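Exodeoxyribonuclease 10 (Escherichia coli, PDB 4FZX) degrades single-stranded and double-stranded DNA exonucleolytically in the 3' to 5' direction, using magnesium as its cofactor. Local coordinates at residues T7-Q13 / F84-L89; W76-A82 / G94-M100. All blocks are in the same frame, centred on the assembly; numbering follows the deposited sequence.

Overall arrangement
Both contacts belong to the RNase H-like exonuclease fold and share one beta-alpha-beta unit, strand 76-79, helix 82-88 and strand 95-98. Contact 2 pairs the two strands of that unit; contact 1 sets its helix against the metal-bearing end of strand 2-9, the neighbour of strand 76-79 in the sheet. Their centres lie about 13 Å apart. They meet where Asp85 OD1 packs 3.6 Å from Ala79 CB, and where Arg86 CG lies 3.4 Å from Trp96 NE1. Contact 1 holds the terminal nucleotide DG17 of chain A and Glu8 of the sodium site, completed by Asp6 and Asp139, while contact 2 reaches the preceding nucleotide, DA16 of chain A, through Asn81 ND2, which bonds to its O4'.

Contact 1 (T7-Q13 / F84-L89); sequences TETCGLQ and FDRRVL. With NA (sodium ion), chain G; nucleotides of chain A.
The Phe84 ring, its CG anti to the backbone N (chi1 178°), extends from helix 82-88 toward Thr9 and Leu12. Over the centre of one face lies C2' of DA16 of chain A, 3.6 Å above the plane; the opposite face takes Val88 CG1 toward its rim. Thr9 OG1 sits at the ring edge, in plane, 3.7 Å from Phe84 CZ, and Leu12 O meets the edge at CE1. The Arg87 guanidinium also meets Leu12 O edge-on: NH1 donates in the carbonyl plane at 3.2 Å, and NH2 adds a weak bond. Leu12 CD2 packs on the base of DG17 of chain A while CD1 touches that of DA16. An alanine in place of Phe84 would take away the face against the DA16 sugar and is likely to open a gap beside Thr9 and Leu12. Water 1 donates to both Thr7 O and Asp85 OD2, each at 2.7 Å, whereas buried Thr7 OG1 has no hydrogen-bond partner in the model and lies against the Leu89 methyls, CD1 at 3.3 Å. Glu8 OE2 binds sodium together with DG17 OP1; DG17 O3' donates a very short bond to Glu8 OE1 and accepts from Thr9 N at 3.2 Å. Gripping the terminal sugar by its 3' hydroxyl, with metal at the phosphate, suits a 3'-end nuclease; Asp85, close to a second sodium, probably corresponds to the second aspartate of the DEDDh family.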
loop_
_atom_site.group_PDB
_atom_site.type_symbol
_atom_site.label_atom_id
_atom_site.label_comp_id
_atom_site.label_asym_id
_atom_site.label_seq_id
_atom_site.Cartn_x
_atom_site.Cartn_y
_atom_site.Cartn_z
ATOM N N THR C 7 -24.350 9.273 -25.880
ATOM C CA THR C 7 -24.171 10.192 -26.990
ATOM C C THR C 7 -23.428 9.440 -28.108
ATOM O O THR C 7 -22.364 8.902 -27.883
ATOM C CB THR C 7 -23.272 11.384 -26.545
ATOM O OG1 THR C 7 -23.967 12.170 -25.568
ATOM C CG2 THR C 7 -22.934 12.247 -27.701
ATOM N N GLU C 8 -23.981 9.405 -29.307
ATOM C CA GLU C 8 -23.197 9.005 -30.466
ATOM C C GLU C 8 -22.757 10.253 -31.225
ATOM O O GLU C 8 -23.479 11.244 -31.259
ATOM C CB GLU C 8 -23.997 8.068 -31.380
ATOM C CG GLU C 8 -24.648 6.872 -30.671
ATOM C CD GLU C 8 -23.635 5.946 -29.991
ATOM O OE1 GLU C 8 -22.546 5.692 -30.560
ATOM O OE2 GLU C 8 -23.941 5.455 -28.885
ATOM N N THR C 9 -21.569 10.189 -31.825
ATOM C CA THR C 9 -20.827 11.372 -32.248
ATOM C C THR C 9 -20.239 11.197 -33.650
ATOM O O THR C 9 -20.232 10.105 -34.213
ATOM C CB THR C 9 -19.669 11.699 -31.272
ATOM O OG1 THR C 9 -18.820 10.557 -31.137
ATOM C CG2 THR C 9 -20.205 12.105 -29.875
ATOM N N CYS C 10 -19.742 12.289 -34.208
ATOM C CA CYS C 10 -19.052 12.260 -35.486
ATOM C C CYS C 10 -17.675 11.634 -35.389
ATOM O O CYS C 10 -17.010 11.425 -36.396
ATOM C CB CYS C 10 -18.937 13.679 -36.044
ATOM S SG CYS C 10 -20.531 14.444 -36.352
ATOM N N GLY C 11 -17.237 11.340 -34.179
ATOM C CA GLY C 11 -15.872 10.879 -33.960
ATOM C C GLY C 11 -15.472 11.220 -32.546
ATOM O O GLY C 11 -16.306 11.619 -31.742
ATOM N N LEU C 12 -14.198 11.033 -32.232
ATOM C CA LEU C 12 -13.747 11.043 -30.857
ATOM C C LEU C 12 -13.499 12.450 -30.341
ATOM O O LEU C 12 -13.444 12.665 -29.128
ATOM C CB LEU C 12 -12.488 10.189 -30.699
ATOM C CG LEU C 12 -12.759 8.682 -30.744
ATOM C CD1 LEU C 12 -11.453 7.893 -30.578
ATOM C CD2 LEU C 12 -13.789 8.293 -29.683
ATOM N N GLN C 13 -13.396 13.410 -31.261
ATOM C CA GLN C 13 -13.353 14.819 -30.890
ATOM C C GLN C 13 -14.732 15.453 -30.677
ATOM O O GLN C 13 -14.830 16.572 -30.183
ATOM C CB GLN C 13 -12.554 15.617 -31.911
ATOM C CG GLN C 13 -11.060 15.341 -31.856
ATOM C CD GLN C 13 -10.715 13.944 -32.341
ATOM O OE1 GLN C 13 -10.969 13.596 -33.497
ATOM N NE2 GLN C 13 -10.143 13.131 -31.453
ATOM N N PHE C 84 -15.818 11.088 -21.458
ATOM C CA PHE C 84 -16.123 11.330 -22.858
ATOM C C PHE C 84 -17.388 12.182 -23.056
ATOM O O PHE C 84 -17.317 13.260 -23.634
ATOM C CB PHE C 84 -16.193 10.011 -23.643
ATOM C CG PHE C 84 -16.543 10.188 -25.092
ATOM C CD1 PHE C 84 -15.576 10.571 -26.014
ATOM C CD2 PHE C 84 -17.847 9.999 -25.534
ATOM C CE1 PHE C 84 -15.902 10.748 -27.354
ATOM C CE2 PHE C 84 -18.181 10.172 -26.869
ATOM C CZ PHE C 84 -17.206 10.533 -27.784
ATOM N N ASP C 85 -18.526 11.740 -22.524
ATOM C CA ASP C 85 -19.786 12.490 -22.721
ATOM C C ASP C 85 -19.742 13.901 -22.127
ATOM O O ASP C 85 -20.224 14.857 -22.742
ATOM C CB ASP C 85 -20.991 11.720 -22.187
ATOM C CG ASP C 85 -21.034 10.290 -22.696
ATOM O OD1 ASP C 85 -20.166 9.481 -22.274
ATOM O OD2 ASP C 85 -21.897 9.995 -23.557
ATOM N N ARG C 86 -19.122 14.028 -20.957
ATOM C CA ARG C 86 -18.971 15.325 -20.311
ATOM C C ARG C 86 -18.225 16.299 -21.229
ATOM O O ARG C 86 -18.660 17.419 -21.430
ATOM C CB ARG C 86 -18.245 15.179 -18.971
ATOM C CG ARG C 86 -18.218 16.453 -18.153
ATOM C CD ARG C 86 -17.124 16.442 -17.101
ATOM N NE ARG C 86 -16.764 17.805 -16.725
ATOM C CZ ARG C 86 -15.620 18.405 -17.046
ATOM N NH1 ARG C 86 -14.665 17.735 -17.684
ATOM N NH2 ARG C 86 -15.417 19.674 -16.692
ATOM N N ARG C 87 -17.171 15.818 -21.875
ATOM C CA ARG C 87 -16.408 16.638 -22.815
ATOM C C ARG C 87 -17.186 17.036 -24.069
ATOM O O ARG C 87 -17.079 18.169 -24.539
ATOM C CB ARG C 87 -15.110 15.940 -23.209
ATOM C CG ARG C 87 -14.307 16.668 -24.273
ATOM C CD ARG C 87 -12.864 16.151 -24.343
ATOM N NE ARG C 87 -12.775 14.702 -24.553
ATOM C CZ ARG C 87 -12.913 14.098 -25.736
ATOM N NH1 ARG C 87 -13.191 14.804 -26.829
ATOM N NH2 ARG C 87 -12.763 12.783 -25.828
ATOM N N VAL C 88 -17.915 16.094 -24.658
ATOM C CA VAL C 88 -18.481 16.339 -25.985
ATOM C C VAL C 88 -19.856 17.011 -25.908
ATOM O O VAL C 88 -20.325 17.594 -26.876
ATOM C CB VAL C 88 -18.534 15.050 -26.855
ATOM C CG1 VAL C 88 -17.145 14.452 -26.999
ATOM C CG2 VAL C 88 -19.495 14.033 -26.260
ATOM N N LEU C 89 -20.485 16.933 -24.744
ATOM C CA LEU C 89 -21.777 17.559 -24.515
ATOM C C LEU C 89 -21.580 18.982 -23.980
ATOM O O LEU C 89 -20.560 19.271 -23.346
ATOM C CB LEU C 89 -22.565 16.739 -23.493
ATOM C CG LEU C 89 -23.650 15.738 -23.909
ATOM C CD1 LEU C 89 -23.680 15.413 -25.381
ATOM C CD2 LEU C 89 -23.615 14.471 -23.053
HETATM NA NA NA G . -22.865 4.244 -27.323
ATOM P P DG A 17 -19.280 4.905 -27.304
ATOM O OP1 DG A 17 -20.723 5.092 -27.062
ATOM O OP2 DG A 17 -18.762 3.532 -27.456
ATOM O "O5'" DG A 17 -18.826 5.766 -28.556
ATOM C "C5'" DG A 17 -19.256 7.109 -28.659
ATOM C "C4'" DG A 17 -19.007 7.677 -30.040
ATOM O "O4'" DG A 17 -17.596 7.862 -30.199
ATOM C "C3'" DG A 17 -19.437 6.820 -31.224
ATOM O "O3'" DG A 17 -20.791 7.115 -31.521
ATOM C "C2'" DG A 17 -18.512 7.317 -32.336
ATOM C "C1'" DG A 17 -17.251 7.680 -31.558
ATOM N N9 DG A 17 -16.269 6.621 -31.553
ATOM C C8 DG A 17 -16.204 5.572 -30.667
ATOM N N7 DG A 17 -15.209 4.775 -30.901
ATOM C C5 DG A 17 -14.575 5.353 -31.997
ATOM C C6 DG A 17 -13.425 4.931 -32.685
ATOM O O6 DG A 17 -12.723 3.943 -32.424
ATOM N N1 DG A 17 -13.119 5.782 -33.750
ATOM C C2 DG A 17 -13.843 6.916 -34.092
ATOM N N2 DG A 17 -13.406 7.625 -35.159
ATOM N N3 DG A 17 -14.938 7.314 -33.449
ATOM C C4 DG A 17 -15.229 6.478 -32.422
ATOM P P DA A 16 -15.936 1.553 -24.594
ATOM O OP1 DA A 16 -17.234 1.126 -24.035
ATOM O OP2 DA A 16 -15.317 0.905 -25.786
ATOM O "O5'" DA A 16 -16.027 3.133 -24.870
ATOM C "C5'" DA A 16 -16.622 4.002 -23.928
ATOM C "C4'" DA A 16 -16.693 5.418 -24.493
ATOM O "O4'" DA A 16 -15.373 6.027 -24.396
ATOM C "C3'" DA A 16 -17.071 5.502 -25.977
ATOM O "O3'" DA A 16 -18.506 5.635 -26.127
ATOM C "C2'" DA A 16 -16.320 6.753 -26.445
ATOM C "C1'" DA A 16 -15.071 6.731 -25.571
ATOM N N9 DA A 16 -13.968 6.083 -26.240
ATOM C C8 DA A 16 -13.960 4.865 -26.836
ATOM N N7 DA A 16 -12.837 4.589 -27.447
ATOM C C5 DA A 16 -12.063 5.703 -27.223
ATOM C C6 DA A 16 -10.766 6.034 -27.634
ATOM N N6 DA A 16 -9.991 5.220 -28.357
ATOM N N1 DA A 16 -10.306 7.245 -27.284
ATOM C C2 DA A 16 -11.101 8.061 -26.568
ATOM N N3 DA A 16 -12.349 7.863 -26.133
ATOM C C4 DA A 16 -12.756 6.643 -26.501
HETATM O O HOH W 1 -21.300 8.193 -25.508
HETATM O O HOH W 2 -21.513 3.428 -29.389
#

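Contact 2 (W76-A82 / G94-M100); sequences WYVAHNA and GEWICTM. With nucleotides of chain A.
Tyr77 and Trp96 are bridged neighbours on two parallel strands, 76-79 and 95-98, whose backbones alternate donors and acceptors. Tyr77 N donates to Glu95 O, Ile97 N to Tyr77 O at 2.7 Å, Ala79 N to Ile97 O and Thr99 N to Ala79 O, the last just as the second strand gives way to helix 99-106.

Apolar packing falls on both faces of the pair. Tyr77 CB rests over the six-membered ring of Trp96, 3.9 Å from its centroid, a CH-pi contact; Ala79 CB approaches the edge of the same indole, and Ala82 CB lies 3.7 Å from Trp96 CE3. Gly94 CA is in plane with the Tyr77 ring at its edge, where a CB on the glycine would run into Tyr77 CD2. On the other face Trp76 CE3 meets Ile97 CD1 and Val78 CG1 packs against Thr99 CG2.

Polar side chains join the strand ends. Cys98 SG, anti to its own backbone N (chi1 -176°), accepts from Ala82 N at 3.4 Å and also caps the start of helix 99-106. His80 ND1 shares a hydrogen bond of 2.9 Å with Thr99 OG1, its NE2 is bonded to Tyr112 O, and selenomethionine Met100 lays CB over one face of the imidazole. Bonds at both ring nitrogens and the CB over one face limit its rotation. Beyond it, Asn81 ND2 gives a nearly straight bond (168°) of 2.9 Å to O4' of DA16 of chain A.

In the fold, strand 76-79 runs between strands 2-9 and 95-98. Helix 82-88 covers the Ala79 and Trp96 face as the crossover, helix 158-165 packs on Trp76 and Ile97, and helix 136-154 backs His80 and Thr99.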
loop_
_atom_site.group_PDB
_atom_site.type_symbol
_atom_site.label_atom_id
_atom_site.label_comp_id
_atom_site.label_asym_id
_atom_site.label_seq_id
_atom_site.Cartn_x
_atom_site.Cartn_y
_atom_site.Cartn_z
ATOM N N TRP C 76 -27.763 13.709 -10.795
ATOM C CA TRP C 76 -26.762 12.711 -11.151
ATOM C C TRP C 76 -26.868 12.321 -12.623
ATOM O O TRP C 76 -27.924 11.884 -13.092
ATOM C CB TRP C 76 -26.933 11.459 -10.291
ATOM C CG TRP C 76 -26.979 11.735 -8.826
ATOM C CD1 TRP C 76 -28.068 11.623 -8.004
ATOM C CD2 TRP C 76 -25.884 12.127 -7.991
ATOM N NE1 TRP C 76 -27.725 11.960 -6.721
ATOM C CE2 TRP C 76 -26.391 12.278 -6.683
ATOM C CE3 TRP C 76 -24.541 12.434 -8.233
ATOM C CZ2 TRP C 76 -25.588 12.675 -5.606
ATOM C CZ3 TRP C 76 -23.745 12.831 -7.161
ATOM C CH2 TRP C 76 -24.270 12.945 -5.867
ATOM N N TYR C 77 -25.777 12.491 -13.352
ATOM C CA TYR C 77 -25.701 11.975 -14.713
ATOM C C TYR C 77 -24.695 10.847 -14.754
ATOM O O TYR C 77 -23.602 10.956 -14.172
ATOM C CB TYR C 77 -25.297 13.078 -15.680
ATOM C CG TYR C 77 -26.374 14.099 -15.844
ATOM C CD1 TYR C 77 -27.343 13.951 -16.824
ATOM C CD2 TYR C 77 -26.496 15.157 -14.947
ATOM C CE1 TYR C 77 -28.405 14.831 -16.911
ATOM C CE2 TYR C 77 -27.546 16.049 -15.035
ATOM C CZ TYR C 77 -28.511 15.868 -16.004
ATOM O OH TYR C 77 -29.526 16.780 -16.131
ATOM N N VAL C 78 -25.102 9.739 -15.363
ATOM C CA VAL C 78 -24.308 8.519 -15.360
ATOM C C VAL C 78 -23.951 8.188 -16.819
ATOM O O VAL C 78 -24.802 8.263 -17.711
ATOM C CB VAL C 78 -25.094 7.322 -14.734
ATOM C CG1 VAL C 78 -24.242 6.060 -14.722
ATOM C CG2 VAL C 78 -25.578 7.655 -13.294
ATOM N N ALA C 79 -22.694 7.857 -17.069
ATOM C CA ALA C 79 -22.290 7.459 -18.402
ATOM C C ALA C 79 -21.166 6.462 -18.310
ATOM O O ALA C 79 -20.447 6.430 -17.317
ATOM C CB ALA C 79 -21.871 8.678 -19.234
ATOM N N HIS C 80 -21.030 5.620 -19.336
ATOM C CA HIS C 80 -19.923 4.685 -19.379
ATOM C C HIS C 80 -18.683 5.320 -19.991
ATOM O O HIS C 80 -18.623 5.549 -21.193
ATOM C CB HIS C 80 -20.312 3.403 -20.108
ATOM C CG HIS C 80 -19.343 2.280 -19.889
ATOM N ND1 HIS C 80 -19.335 1.530 -18.733
ATOM C CD2 HIS C 80 -18.256 1.891 -20.599
ATOM C CE1 HIS C 80 -18.327 0.677 -18.776
ATOM N NE2 HIS C 80 -17.641 0.894 -19.885
ATOM N N ASN C 81 -17.681 5.575 -19.158
ATOM C CA ASN C 81 -16.621 6.547 -19.483
ATOM C C ASN C 81 -17.142 7.978 -19.600
ATOM O O ASN C 81 -17.109 8.581 -20.677
ATOM C CB ASN C 81 -15.854 6.169 -20.749
ATOM C CG ASN C 81 -14.476 6.861 -20.826
ATOM O OD1 ASN C 81 -13.965 7.355 -19.820
ATOM N ND2 ASN C 81 -13.887 6.889 -22.005
ATOM N N ALA C 82 -17.626 8.503 -18.480
ATOM C CA ALA C 82 -18.345 9.775 -18.440
ATOM C C ALA C 82 -17.447 10.950 -18.849
ATOM O O ALA C 82 -17.926 11.975 -19.290
ATOM C CB ALA C 82 -18.914 9.997 -17.045
ATOM N N GLY C 94 -25.628 18.688 -13.336
ATOM C CA GLY C 94 -25.542 17.740 -12.219
ATOM C C GLY C 94 -24.128 17.317 -11.894
ATOM O O GLY C 94 -23.177 18.028 -12.186
ATOM N N GLU C 95 -23.994 16.160 -11.265
ATOM C CA GLU C 95 -22.685 15.563 -11.008
ATOM C C GLU C 95 -22.573 14.250 -11.802
ATOM O O GLU C 95 -23.563 13.558 -12.011
ATOM C CB GLU C 95 -22.523 15.291 -9.504
ATOM C CG GLU C 95 -21.105 15.448 -8.976
ATOM C CD GLU C 95 -20.684 16.912 -8.829
ATOM O OE1 GLU C 95 -19.467 17.186 -8.885
ATOM O OE2 GLU C 95 -21.571 17.786 -8.679
ATOM N N TRP C 96 -21.369 13.925 -12.252
ATOM C CA TRP C 96 -21.177 12.786 -13.124
ATOM C C TRP C 96 -20.783 11.540 -12.355
ATOM O O TRP C 96 -20.008 11.593 -11.386
ATOM C CB TRP C 96 -20.142 13.084 -14.200
ATOM C CG TRP C 96 -20.643 13.970 -15.280
ATOM C CD1 TRP C 96 -20.515 15.333 -15.348
ATOM C CD2 TRP C 96 -21.350 13.572 -16.468
ATOM N NE1 TRP C 96 -21.091 15.802 -16.505
ATOM C CE2 TRP C 96 -21.637 14.747 -17.195
ATOM C CE3 TRP C 96 -21.779 12.338 -16.980
ATOM C CZ2 TRP C 96 -22.303 14.722 -18.423
ATOM C CZ3 TRP C 96 -22.470 12.319 -18.185
ATOM C CH2 TRP C 96 -22.702 13.497 -18.904
ATOM N N ILE C 97 -21.336 10.415 -12.789
ATOM C CA ILE C 97 -20.917 9.110 -12.315
ATOM C C ILE C 97 -20.462 8.273 -13.507
ATOM O O ILE C 97 -21.112 8.265 -14.563
ATOM C CB ILE C 97 -22.047 8.415 -11.558
ATOM C CG1 ILE C 97 -22.252 9.098 -10.197
ATOM C CG2 ILE C 97 -21.756 6.936 -11.379
ATOM C CD1 ILE C 97 -23.602 8.792 -9.539
ATOM N N CYS C 98 -19.293 7.654 -13.375
ATOM C CA CYS C 98 -18.755 6.829 -14.450
ATOM C C CYS C 98 -18.858 5.339 -14.125
ATOM O O CYS C 98 -18.256 4.876 -13.173
ATOM C CB CYS C 98 -17.303 7.203 -14.725
ATOM S SG CYS C 98 -16.611 6.309 -16.124
ATOM N N THR C 99 -19.635 4.593 -14.905
ATOM C CA THR C 99 -19.765 3.153 -14.670
ATOM C C THR C 99 -18.513 2.375 -15.041
ATOM O O THR C 99 -18.299 1.262 -14.560
ATOM C CB THR C 99 -20.971 2.541 -15.370
ATOM O OG1 THR C 99 -21.001 2.941 -16.750
ATOM C CG2 THR C 99 -22.260 2.943 -14.666
HETATM N N MSE C 100 -17.651 2.988 -15.838
HETATM C CA MSE C 100 -16.384 2.366 -16.180
HETATM C C MSE C 100 -15.446 2.352 -14.991
HETATM O O MSE C 100 -14.878 1.319 -14.643
HETATM C CB MSE C 100 -15.724 3.084 -17.357
HETATM C CG MSE C 100 -14.501 2.361 -17.877
HETATM SE SE MSE C 100 -13.518 3.437 -19.185
HETATM C CE MSE C 100 -14.679 3.091 -20.687
ATOM P P DG A 15 -10.651 -1.486 -24.227
ATOM O OP1 DG A 15 -11.405 -2.701 -23.888
ATOM O OP2 DG A 15 -10.140 -1.317 -25.605
ATOM O "O5'" DG A 15 -11.568 -0.225 -23.872
ATOM C "C5'" DG A 15 -12.242 -0.173 -22.622
ATOM C "C4'" DG A 15 -12.797 1.217 -22.381
ATOM O "O4'" DG A 15 -11.723 2.160 -22.125
ATOM C "C3'" DG A 15 -13.582 1.798 -23.546
ATOM O "O3'" DG A 15 -14.937 1.445 -23.373
ATOM C "C2'" DG A 15 -13.389 3.298 -23.370
ATOM C "C1'" DG A 15 -12.008 3.403 -22.732
ATOM N N9 DG A 15 -10.956 3.623 -23.711
ATOM C C8 DG A 15 -10.514 2.720 -24.641
ATOM N N7 DG A 15 -9.526 3.179 -25.366
ATOM C C5 DG A 15 -9.299 4.455 -24.869
ATOM C C6 DG A 15 -8.357 5.418 -25.283
ATOM O O6 DG A 15 -7.506 5.297 -26.180
ATOM N N1 DG A 15 -8.457 6.601 -24.541
ATOM C C2 DG A 15 -9.371 6.799 -23.511
ATOM N N2 DG A 15 -9.355 8.012 -22.916
ATOM N N3 DG A 15 -10.273 5.885 -23.130
ATOM C C4 DG A 15 -10.168 4.747 -23.850
ATOM P P DA A 16 -15.936 1.553 -24.594
ATOM O OP1 DA A 16 -17.234 1.126 -24.035
ATOM O OP2 DA A 16 -15.317 0.905 -25.786
ATOM O "O5'" DA A 16 -16.027 3.133 -24.870
ATOM C "C5'" DA A 16 -16.622 4.002 -23.928
ATOM C "C4'" DA A 16 -16.693 5.418 -24.493
ATOM O "O4'" DA A 16 -15.373 6.027 -24.396
ATOM C "C3'" DA A 16 -17.071 5.502 -25.977
ATOM O "O3'" DA A 16 -18.506 5.635 -26.127
ATOM C "C2'" DA A 16 -16.320 6.753 -26.445
ATOM C "C1'" DA A 16 -15.071 6.731 -25.571
ATOM N N9 DA A 16 -13.968 6.083 -26.240
ATOM C C8 DA A 16 -13.960 4.865 -26.836
ATOM N N7 DA A 16 -12.837 4.589 -27.447
ATOM C C5 DA A 16 -12.063 5.703 -27.223
ATOM C C6 DA A 16 -10.766 6.034 -27.634
ATOM N N6 DA A 16 -9.991 5.220 -28.357
ATOM N N1 DA A 16 -10.306 7.245 -27.284
ATOM C C2 DA A 16 -11.101 8.061 -26.568
ATOM N N3 DA A 16 -12.349 7.863 -26.133
ATOM C C4 DA A 16 -12.756 6.643 -26.501
#